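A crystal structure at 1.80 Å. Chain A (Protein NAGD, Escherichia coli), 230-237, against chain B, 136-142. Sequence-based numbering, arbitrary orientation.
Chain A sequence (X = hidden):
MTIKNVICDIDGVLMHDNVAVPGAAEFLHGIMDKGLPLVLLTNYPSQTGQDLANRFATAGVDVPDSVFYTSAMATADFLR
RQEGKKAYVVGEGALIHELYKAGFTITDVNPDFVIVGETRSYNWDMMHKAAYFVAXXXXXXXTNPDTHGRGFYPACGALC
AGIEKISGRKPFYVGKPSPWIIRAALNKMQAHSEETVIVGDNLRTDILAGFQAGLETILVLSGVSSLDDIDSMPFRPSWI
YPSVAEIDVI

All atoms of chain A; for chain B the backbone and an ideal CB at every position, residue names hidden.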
# COMPACT_ATOMS: atom_id res chain seq x y z
N ILE A 230 22.62 5.70 -7.86
CA ILE A 230 22.89 6.73 -6.86
C ILE A 230 22.51 8.15 -7.29
O ILE A 230 22.39 9.05 -6.45
CB ILE A 230 24.39 6.76 -6.45
CG1 ILE A 230 25.23 7.38 -7.57
CG2 ILE A 230 24.88 5.35 -6.14
CD1 ILE A 230 26.59 7.91 -7.10
N ASP A 231 22.31 8.35 -8.59
CA ASP A 231 21.99 9.67 -9.12
C ASP A 231 20.79 10.33 -8.44
O ASP A 231 20.88 11.46 -7.96
CB ASP A 231 21.74 9.60 -10.64
CG ASP A 231 22.93 9.03 -11.40
OD1 ASP A 231 24.06 9.06 -10.87
OD2 ASP A 231 22.74 8.56 -12.55
N SER A 232 19.68 9.61 -8.39
CA SER A 232 18.46 10.14 -7.79
C SER A 232 18.34 9.85 -6.29
O SER A 232 17.42 10.32 -5.63
CB SER A 232 17.24 9.58 -8.52
OG SER A 232 17.22 8.17 -8.47
N MET A 233 19.28 9.07 -5.76
CA MET A 233 19.27 8.71 -4.34
C MET A 233 19.36 9.90 -3.39
O MET A 233 20.25 10.74 -3.52
CB MET A 233 20.41 7.73 -4.04
CG MET A 233 20.12 6.26 -4.35
SD MET A 233 19.13 5.47 -3.07
CE MET A 233 18.22 4.20 -3.99
N PRO A 234 18.43 9.98 -2.43
CA PRO A 234 18.39 11.05 -1.44
C PRO A 234 19.74 11.25 -0.77
O PRO A 234 20.22 12.38 -0.61
CB PRO A 234 17.32 10.57 -0.45
CG PRO A 234 17.14 9.09 -0.78
CD PRO A 234 17.27 9.09 -2.26
N PHE A 235 20.33 10.14 -0.35
CA PHE A 235 21.63 10.12 0.31
C PHE A 235 22.51 9.30 -0.63
O PHE A 235 22.00 8.58 -1.48
CB PHE A 235 21.53 9.40 1.65
CG PHE A 235 20.99 8.01 1.53
CD1 PHE A 235 21.84 6.93 1.28
CD2 PHE A 235 19.62 7.78 1.57
CE1 PHE A 235 21.33 5.65 1.07
CE2 PHE A 235 19.10 6.51 1.36
CZ PHE A 235 19.95 5.45 1.10
N ARG A 236 23.82 9.42 -0.49
CA ARG A 236 24.73 8.66 -1.33
C ARG A 236 25.86 8.06 -0.50
O ARG A 236 26.17 8.53 0.59
CB ARG A 236 25.28 9.55 -2.45
CG ARG A 236 24.23 9.92 -3.48
CD ARG A 236 24.78 10.92 -4.47
NE ARG A 236 23.85 11.22 -5.55
CZ ARG A 236 24.06 12.15 -6.47
NH1 ARG A 236 25.18 12.87 -6.45
NH2 ARG A 236 23.17 12.35 -7.43
N PRO A 237 26.49 7.00 -1.03
CA PRO A 237 27.59 6.33 -0.33
C PRO A 237 28.80 7.24 -0.14
O PRO A 237 29.03 8.14 -0.94
CB PRO A 237 27.92 5.15 -1.25
CG PRO A 237 26.65 4.94 -2.07
CD PRO A 237 26.23 6.36 -2.33
N UNK B 136 12.14 13.25 -13.04
CA UNK B 136 13.35 13.42 -13.80
C UNK B 136 14.66 13.21 -13.08
O UNK B 136 15.68 13.56 -13.58
CB UNK B 136 13.35 14.83 -14.39
N UNK B 137 14.61 12.58 -11.93
CA UNK B 137 15.83 12.30 -11.19
C UNK B 137 16.30 13.17 -10.04
O UNK B 137 17.36 12.90 -9.47
CB UNK B 137 16.97 12.28 -12.21
N UNK B 138 15.55 14.21 -9.69
CA UNK B 138 15.98 15.06 -8.59
C UNK B 138 15.94 14.28 -7.28
O UNK B 138 15.08 13.42 -7.10
CB UNK B 138 15.10 16.31 -8.50
N UNK B 139 16.86 14.57 -6.37
CA UNK B 139 16.88 13.89 -5.08
C UNK B 139 15.71 14.42 -4.24
O UNK B 139 15.63 15.61 -3.92
CB UNK B 139 18.22 14.10 -4.36
N UNK B 140 14.80 13.50 -3.90
CA UNK B 140 13.57 13.79 -3.16
C UNK B 140 13.71 13.68 -1.63
O UNK B 140 13.84 12.59 -1.08
CB UNK B 140 12.47 12.84 -3.63
N UNK B 141 13.69 14.84 -0.96
CA UNK B 141 13.83 14.91 0.50
C UNK B 141 12.63 15.62 1.11
O UNK B 141 12.15 16.61 0.56
CB UNK B 141 15.12 15.63 0.89
N UNK B 142 12.17 15.14 2.26
CA UNK B 142 11.03 15.75 2.94
C UNK B 142 11.35 15.88 4.42
O UNK B 142 12.00 15.01 5.00
CB UNK B 142 9.76 14.93 2.73

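Position 136 has an ideal CB with nothing of chain A within 5.5 Å, so this stretch sets no limit on it and almost any side chain would suit. It is Asn136(B), chi1 m, which makes no contact with the chain A stretch.

Position 137 is decided mainly by its own backbone. With phi/psi of 98/2°, a CB would be jammed against the carbonyl O of the residue before, which by itself calls for glycine; the ideal CB would also lie 4.6 Å from Ser232(A) CB. The residue is Gly137(B). Its carbonyl does the contacting: Gly137(B) O receives a CA-H...O contact from Ser232(A) CA at 3.4 Å, with an angle of 134° at the hydrogen.

At position 138 CA-to-CB points away, and no chain A atom lies within 5.5 Å of the ideal CB. The visible atoms allow many choices; the residue is Ala138(B).

Position 139 is the informative one. CA-to-CB runs sideways, yet the ideal CB lies 4.0 Å from Met233(A) O and 4.1 Å from Ser232(A) O, and Pro234(A) O lies farther along. A proline has no backbone N-H to offer, but its carbonyl remains an acceptor, so a long donor such as lysine, arginine or perhaps glutamine would suit. Against a positive charge stands the guanidinium of Arg236(A), although its flat face could carry another planar group. The residue is Arg139(B), with chi1 m, chi2 t and chi3 p. Arg139(B) NH2 donates to Pro234(A) O in a very short hydrogen bond of 2.5 Å at 159°, while Arg139(B) NE adds a weak one to Pro234(A) O at 3.0 Å and 129°. The guanidinium also lies flat on that of Arg236(A), centres 4.5 Å apart and planes at 19°. The like charges come close, Arg236(A) NE to Arg139(B) NH1 being 3.8 Å, but Arg236(A) is itself held by hydrogen bonds from NE to Ile230(A) O at 2.8 Å and from NH2 to Asp231(A) O at 2.5 Å.

Position 140 has a sideways CB with no chain A atom within 5.5 Å, leaving the choice wide. It is Phe140(B), chi1 t, whose ring leads away. Its backbone is tied across by water 1, which accepts from Phe140(B) N at 2.7 Å and donates to Ser232(A) O at 2.6 Å.

Position 141 also starts sideways, but the Pro234(A) ring lies within reach of a flexible apolar chain such as leucine, isoleucine or methionine. Ile141(B), chi1 and chi2 both m, brings CD1 to 3.4 Å from Pro234(A) CB.

Position 142 is out of reach and unconstrained here; it is Ala142(B).

Chain B 136-142: NGARFIA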
# COMPACT_ATOMS: atom_id res chain seq x y z
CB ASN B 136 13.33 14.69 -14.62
CG ASN B 136 12.43 14.59 -15.82
OD1 ASN B 136 12.84 14.04 -16.82
ND2 ASN B 136 11.27 15.12 -15.74
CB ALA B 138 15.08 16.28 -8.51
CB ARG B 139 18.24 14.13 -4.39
CG ARG B 139 19.39 13.49 -5.18
CD ARG B 139 20.77 13.92 -4.68
NE ARG B 139 21.04 13.47 -3.32
CZ ARG B 139 22.20 13.65 -2.69
NH1 ARG B 139 23.20 14.26 -3.32
NH2 ARG B 139 22.37 13.21 -1.45
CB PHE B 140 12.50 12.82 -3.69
CG PHE B 140 11.07 13.19 -3.35
CD1 PHE B 140 10.73 14.46 -2.87
CD2 PHE B 140 10.06 12.26 -3.56
CE1 PHE B 140 9.40 14.78 -2.59
CE2 PHE B 140 8.72 12.57 -3.29
CZ PHE B 140 8.39 13.84 -2.81
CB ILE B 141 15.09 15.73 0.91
CG1 ILE B 141 16.30 15.32 0.08
CG2 ILE B 141 15.36 15.54 2.39
CD1 ILE B 141 16.73 13.89 0.27
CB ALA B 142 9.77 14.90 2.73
O HOH W 1 15.17 10.83 -4.33
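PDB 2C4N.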